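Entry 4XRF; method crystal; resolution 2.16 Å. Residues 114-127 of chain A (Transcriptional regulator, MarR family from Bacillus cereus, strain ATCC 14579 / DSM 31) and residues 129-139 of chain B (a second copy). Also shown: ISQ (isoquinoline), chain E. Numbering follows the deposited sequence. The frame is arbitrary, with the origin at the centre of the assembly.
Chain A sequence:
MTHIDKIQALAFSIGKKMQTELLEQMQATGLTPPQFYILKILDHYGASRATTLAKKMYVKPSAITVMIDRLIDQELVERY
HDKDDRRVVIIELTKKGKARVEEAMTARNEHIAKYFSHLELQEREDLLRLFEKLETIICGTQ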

# COMPACT_ATOMS: atom_id res chain seq x y z
N LYS A 114 7.22 -19.05 9.47
CA LYS A 114 6.75 -19.35 10.83
C LYS A 114 5.23 -19.47 10.92
O LYS A 114 4.74 -20.42 11.53
CB LYS A 114 7.27 -18.30 11.83
CG LYS A 114 6.94 -18.59 13.28
CD LYS A 114 7.74 -17.71 14.24
CE LYS A 114 9.24 -17.91 14.09
NZ LYS A 114 9.97 -17.66 15.37
N TYR A 115 4.50 -18.51 10.34
CA TYR A 115 3.03 -18.52 10.37
C TYR A 115 2.49 -19.77 9.68
O TYR A 115 1.64 -20.47 10.23
CB TYR A 115 2.42 -17.28 9.69
CG TYR A 115 2.89 -15.92 10.18
CD1 TYR A 115 3.20 -15.69 11.53
CD2 TYR A 115 2.97 -14.84 9.29
CE1 TYR A 115 3.62 -14.44 11.97
CE2 TYR A 115 3.38 -13.59 9.72
CZ TYR A 115 3.70 -13.39 11.04
OH TYR A 115 4.11 -12.14 11.45
N PHE A 116 2.97 -20.05 8.48
CA PHE A 116 2.44 -21.16 7.71
C PHE A 116 2.85 -22.54 8.20
O PHE A 116 2.17 -23.51 7.89
CB PHE A 116 2.73 -20.97 6.24
CG PHE A 116 1.87 -19.92 5.60
CD1 PHE A 116 2.23 -18.58 5.64
CD2 PHE A 116 0.67 -20.27 4.98
CE1 PHE A 116 1.43 -17.61 5.06
CE2 PHE A 116 -0.14 -19.30 4.40
CZ PHE A 116 0.24 -17.97 4.44
N SER A 117 3.90 -22.62 9.02
CA SER A 117 4.32 -23.87 9.62
C SER A 117 3.33 -24.28 10.71
O SER A 117 3.35 -25.41 11.20
CB SER A 117 5.75 -23.76 10.17
OG SER A 117 5.76 -23.26 11.51
N HIS A 118 2.46 -23.34 11.10
CA HIS A 118 1.43 -23.61 12.10
C HIS A 118 0.13 -24.08 11.44
O HIS A 118 -0.84 -24.42 12.13
CB HIS A 118 1.18 -22.37 12.98
CG HIS A 118 2.26 -22.11 13.98
ND1 HIS A 118 2.26 -22.66 15.24
CD2 HIS A 118 3.38 -21.34 13.90
CE1 HIS A 118 3.34 -22.25 15.89
NE2 HIS A 118 4.03 -21.45 15.10
N LEU A 119 0.11 -24.08 10.11
CA LEU A 119 -0.99 -24.71 9.38
C LEU A 119 -0.55 -26.09 8.93
O LEU A 119 0.55 -26.24 8.36
CB LEU A 119 -1.40 -23.89 8.15
CG LEU A 119 -1.88 -22.43 8.27
CD1 LEU A 119 -2.17 -21.89 6.89
CD2 LEU A 119 -3.09 -22.29 9.17
N GLU A 120 -1.39 -27.09 9.17
CA GLU A 120 -1.26 -28.42 8.57
C GLU A 120 -1.06 -28.33 7.07
O GLU A 120 -1.59 -27.41 6.43
CB GLU A 120 -2.53 -29.22 8.81
CG GLU A 120 -2.43 -30.24 9.93
CD GLU A 120 -3.80 -30.69 10.38
OE1 GLU A 120 -4.77 -30.49 9.61
OE2 GLU A 120 -3.92 -31.23 11.50
N LEU A 121 -0.33 -29.29 6.51
CA LEU A 121 -0.19 -29.45 5.06
C LEU A 121 -1.55 -29.44 4.36
O LEU A 121 -1.74 -28.73 3.38
CB LEU A 121 0.60 -30.72 4.72
CG LEU A 121 0.77 -31.11 3.24
CD1 LEU A 121 1.57 -30.09 2.45
CD2 LEU A 121 1.42 -32.47 3.13
N GLN A 122 -2.50 -30.20 4.91
CA GLN A 122 -3.87 -30.23 4.40
C GLN A 122 -4.60 -28.86 4.46
O GLN A 122 -5.39 -28.54 3.58
CB GLN A 122 -4.69 -31.37 5.04
CG GLN A 122 -4.63 -31.47 6.57
CD GLN A 122 -3.59 -32.46 7.11
OE1 GLN A 122 -2.42 -32.47 6.70
NE2 GLN A 122 -4.01 -33.27 8.07
N GLU A 123 -4.32 -28.06 5.49
CA GLU A 123 -4.88 -26.71 5.58
C GLU A 123 -4.27 -25.76 4.55
O GLU A 123 -4.97 -24.91 4.02
CB GLU A 123 -4.73 -26.12 6.99
CG GLU A 123 -5.58 -26.81 8.05
CD GLU A 123 -5.30 -26.32 9.46
OE1 GLU A 123 -4.11 -26.12 9.82
OE2 GLU A 123 -6.28 -26.15 10.22
N ARG A 124 -2.98 -25.90 4.28
CA ARG A 124 -2.31 -25.15 3.22
C ARG A 124 -2.87 -25.49 1.85
O ARG A 124 -3.07 -24.58 1.03
CB ARG A 124 -0.80 -25.38 3.25
CG ARG A 124 -0.08 -24.49 4.25
CD ARG A 124 1.37 -24.89 4.39
NE ARG A 124 1.55 -25.91 5.41
CZ ARG A 124 2.55 -26.77 5.44
NH1 ARG A 124 3.47 -26.77 4.48
NH2 ARG A 124 2.63 -27.66 6.41
N GLU A 125 -3.14 -26.78 1.61
CA GLU A 125 -3.78 -27.23 0.37
C GLU A 125 -5.17 -26.60 0.19
O GLU A 125 -5.48 -26.12 -0.90
CB GLU A 125 -3.84 -28.77 0.29
CG GLU A 125 -2.47 -29.44 0.20
CD GLU A 125 -2.48 -30.97 0.27
OE1 GLU A 125 -3.25 -31.57 1.07
OE2 GLU A 125 -1.67 -31.58 -0.47
N ASP A 126 -5.97 -26.57 1.27
CA ASP A 126 -7.30 -25.93 1.27
C ASP A 126 -7.24 -24.44 0.91
O ASP A 126 -8.01 -23.97 0.09
CB ASP A 126 -7.98 -26.05 2.64
CG ASP A 126 -8.40 -27.47 3.00
OD1 ASP A 126 -8.80 -28.25 2.10
OD2 ASP A 126 -8.34 -27.81 4.22
N LEU A 127 -6.32 -23.72 1.55
CA LEU A 127 -6.15 -22.29 1.31
C LEU A 127 -5.72 -22.06 -0.14
O LEU A 127 -6.26 -21.19 -0.83
CB LEU A 127 -5.10 -21.71 2.28
CG LEU A 127 -4.93 -20.20 2.38
CD1 LEU A 127 -6.22 -19.52 2.85
CD2 LEU A 127 -3.78 -19.84 3.31
C1 ISQ E . -1.24 -13.09 2.33
N2 ISQ E . -0.57 -14.26 2.29
C3 ISQ E . -1.12 -15.42 2.73
C4 ISQ E . -2.42 -15.47 3.25
C4A ISQ E . -3.17 -14.30 3.31
C5 ISQ E . -4.46 -14.27 3.82
C6 ISQ E . -5.15 -13.06 3.85
C7 ISQ E . -4.57 -11.87 3.39
C8 ISQ E . -3.28 -11.85 2.88
C8A ISQ E . -2.55 -13.04 2.82
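Chain B, residues 129-139: RLFEKLETIIC

The most distinctive feature of this contact is a single lysine of chain B that ties together the turn and the following helix of chain A. K133(B), its side chain fully extended with all four chi angles t, places NZ 2.7 Å from OE1 of E123(A), a salt bridge that is also a hydrogen bond, while a weak hydrogen bond runs from the same NZ to O of H118(A) at 3.4 Å. OE1 of E123(A) also accepts a hydrogen bond from N of E120(A), the N-cap residue, 3.0 Å away, so one carboxylate oxygen serves both chains. The long aliphatic part of the lysine is not wasted: its CD packs 3.8 Å from CD2 of L119(A).

Residues 129 to 139 of chain B all belong to one helix that begins earlier in the chain, each turn closed by hydrogen bonds such as that from N of I137(B) to O of K133(B), 2.9 Å. Chain A is less regular. Its first residues belong to a helix, a type I turn carries the chain from F116(A) to L119(A), and E120(A), at the N-cap position, precedes a helix that starts at 121 and continues past 127. The axis of that helix comes within 11.0 Å of the chain B axis, and their N-to-C directions make an angle of 123°, crossing at -123°, so the two helices cross obliquely, with a partly antiparallel sense. Accordingly, the start of the chain B stretch lies near the end of chain A's, with L130(B) beside L127(A), and I137(B) lies near Y115(A).

Residues spaced along the chain B helix supply the apolar surface. L130(B) points toward chain A and brings CD2 to 3.8 Å from CB of E123(A) and CD1 to 4.2 Å from CB of L127(A). L127(A) also sets CD1 3.9 Å from CE1 of F131(B). One helical turn after L130(B), the branched end of L134(B) reaches several partners: its CD1 is 4.3 Å from CD2 of L127(A), and its CD2 lies over one face of the F116(A) ring. Both phenylalanines also border the isoquinoline, with CZ of F116(A) 3.4 Å from its C3, at the ring edge, and CE1 of F131(B) 3.5 Å from its C5.

Toward the end of the helix, branched, apolar isoleucines suit a surface of aliphatic carbon and aromatic ring. I137(B) presses CD1 to 3.4 Å from CB of H118(A), and its CG2 lies 3.7 Å from CA of Y115(A). I138(B) completes the contact with a CH-pi interaction, its CG1 standing 3.6 Å from the centroid of the Y115(A) ring, almost exactly on the ring normal, where a C–H group can meet the pi cloud.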

# COMPACT_ATOMS: atom_id res chain seq x y z
N ARG B 129 -12.51 -19.81 8.43
CA ARG B 129 -11.84 -20.55 9.53
C ARG B 129 -10.32 -20.57 9.34
O ARG B 129 -9.57 -20.47 10.31
CB ARG B 129 -12.40 -21.96 9.72
CG ARG B 129 -12.80 -22.29 11.16
CD ARG B 129 -11.60 -22.37 12.13
NE ARG B 129 -11.99 -22.52 13.53
CZ ARG B 129 -11.89 -21.57 14.46
NH1 ARG B 129 -11.41 -20.37 14.16
NH2 ARG B 129 -12.27 -21.82 15.71
N LEU B 130 -9.86 -20.68 8.08
CA LEU B 130 -8.42 -20.58 7.79
C LEU B 130 -7.84 -19.19 8.14
O LEU B 130 -6.73 -19.10 8.67
CB LEU B 130 -8.13 -20.94 6.33
CG LEU B 130 -8.40 -22.41 5.98
CD1 LEU B 130 -8.52 -22.58 4.48
CD2 LEU B 130 -7.36 -23.36 6.58
N PHE B 131 -8.61 -18.14 7.84
CA PHE B 131 -8.20 -16.78 8.18
C PHE B 131 -8.20 -16.55 9.69
O PHE B 131 -7.32 -15.86 10.22
CB PHE B 131 -9.12 -15.75 7.50
CG PHE B 131 -8.77 -15.47 6.06
CD1 PHE B 131 -7.84 -16.25 5.38
CD2 PHE B 131 -9.40 -14.44 5.38
CE1 PHE B 131 -7.54 -16.00 4.05
CE2 PHE B 131 -9.11 -14.19 4.05
CZ PHE B 131 -8.17 -14.96 3.38
N GLU B 132 -9.19 -17.10 10.39
CA GLU B 132 -9.25 -16.99 11.84
C GLU B 132 -8.05 -17.72 12.45
O GLU B 132 -7.42 -17.23 13.39
CB GLU B 132 -10.57 -17.55 12.38
CG GLU B 132 -11.78 -16.66 12.10
CD GLU B 132 -13.12 -17.31 12.43
OE1 GLU B 132 -13.16 -18.53 12.69
OE2 GLU B 132 -14.14 -16.59 12.43
N LYS B 133 -7.70 -18.87 11.89
CA LYS B 133 -6.53 -19.60 12.37
C LYS B 133 -5.26 -18.78 12.11
O LYS B 133 -4.45 -18.62 13.02
CB LYS B 133 -6.43 -21.00 11.76
CG LYS B 133 -5.58 -21.92 12.62
CD LYS B 133 -5.37 -23.29 12.01
CE LYS B 133 -4.68 -24.19 13.03
NZ LYS B 133 -4.08 -25.38 12.38
N LEU B 134 -5.10 -18.27 10.88
CA LEU B 134 -3.95 -17.43 10.55
C LEU B 134 -3.84 -16.20 11.45
O LEU B 134 -2.75 -15.88 11.93
CB LEU B 134 -3.96 -16.99 9.09
CG LEU B 134 -3.19 -17.83 8.07
CD1 LEU B 134 -3.37 -17.21 6.70
CD2 LEU B 134 -1.71 -17.92 8.44
N GLU B 135 -4.95 -15.52 11.68
CA GLU B 135 -4.97 -14.40 12.61
C GLU B 135 -4.51 -14.79 14.02
O GLU B 135 -3.73 -14.06 14.65
CB GLU B 135 -6.34 -13.72 12.68
CG GLU B 135 -6.33 -12.44 13.50
CD GLU B 135 -5.56 -11.30 12.83
OE1 GLU B 135 -4.33 -11.41 12.65
OE2 GLU B 135 -6.20 -10.29 12.48
N THR B 136 -4.98 -15.93 14.49
CA THR B 136 -4.59 -16.46 15.81
C THR B 136 -3.09 -16.74 15.89
O THR B 136 -2.45 -16.47 16.91
CB THR B 136 -5.38 -17.75 16.16
OG1 THR B 136 -6.77 -17.44 16.23
CG2 THR B 136 -4.95 -18.31 17.51
N ILE B 137 -2.55 -17.28 14.80
CA ILE B 137 -1.13 -17.62 14.73
C ILE B 137 -0.32 -16.33 14.77
O ILE B 137 0.66 -16.24 15.51
CB ILE B 137 -0.81 -18.42 13.44
CG1 ILE B 137 -1.43 -19.82 13.52
CG2 ILE B 137 0.70 -18.50 13.23
CD1 ILE B 137 -1.57 -20.52 12.17
N ILE B 138 -0.75 -15.34 14.00
CA ILE B 138 -0.07 -14.05 13.92
C ILE B 138 -0.17 -13.22 15.21
O ILE B 138 0.83 -12.64 15.64
CB ILE B 138 -0.57 -13.22 12.71
CG1 ILE B 138 -0.09 -13.85 11.40
CG2 ILE B 138 -0.05 -11.79 12.80
CD1 ILE B 138 -0.90 -13.44 10.18
N CYS B 139 -1.34 -13.20 15.84
CA CYS B 139 -1.56 -12.32 17.00
C CYS B 139 -1.24 -12.94 18.35
O CYS B 139 -1.21 -12.24 19.36
CB CYS B 139 -2.98 -11.76 17.01
SG CYS B 139 -3.34 -10.67 15.63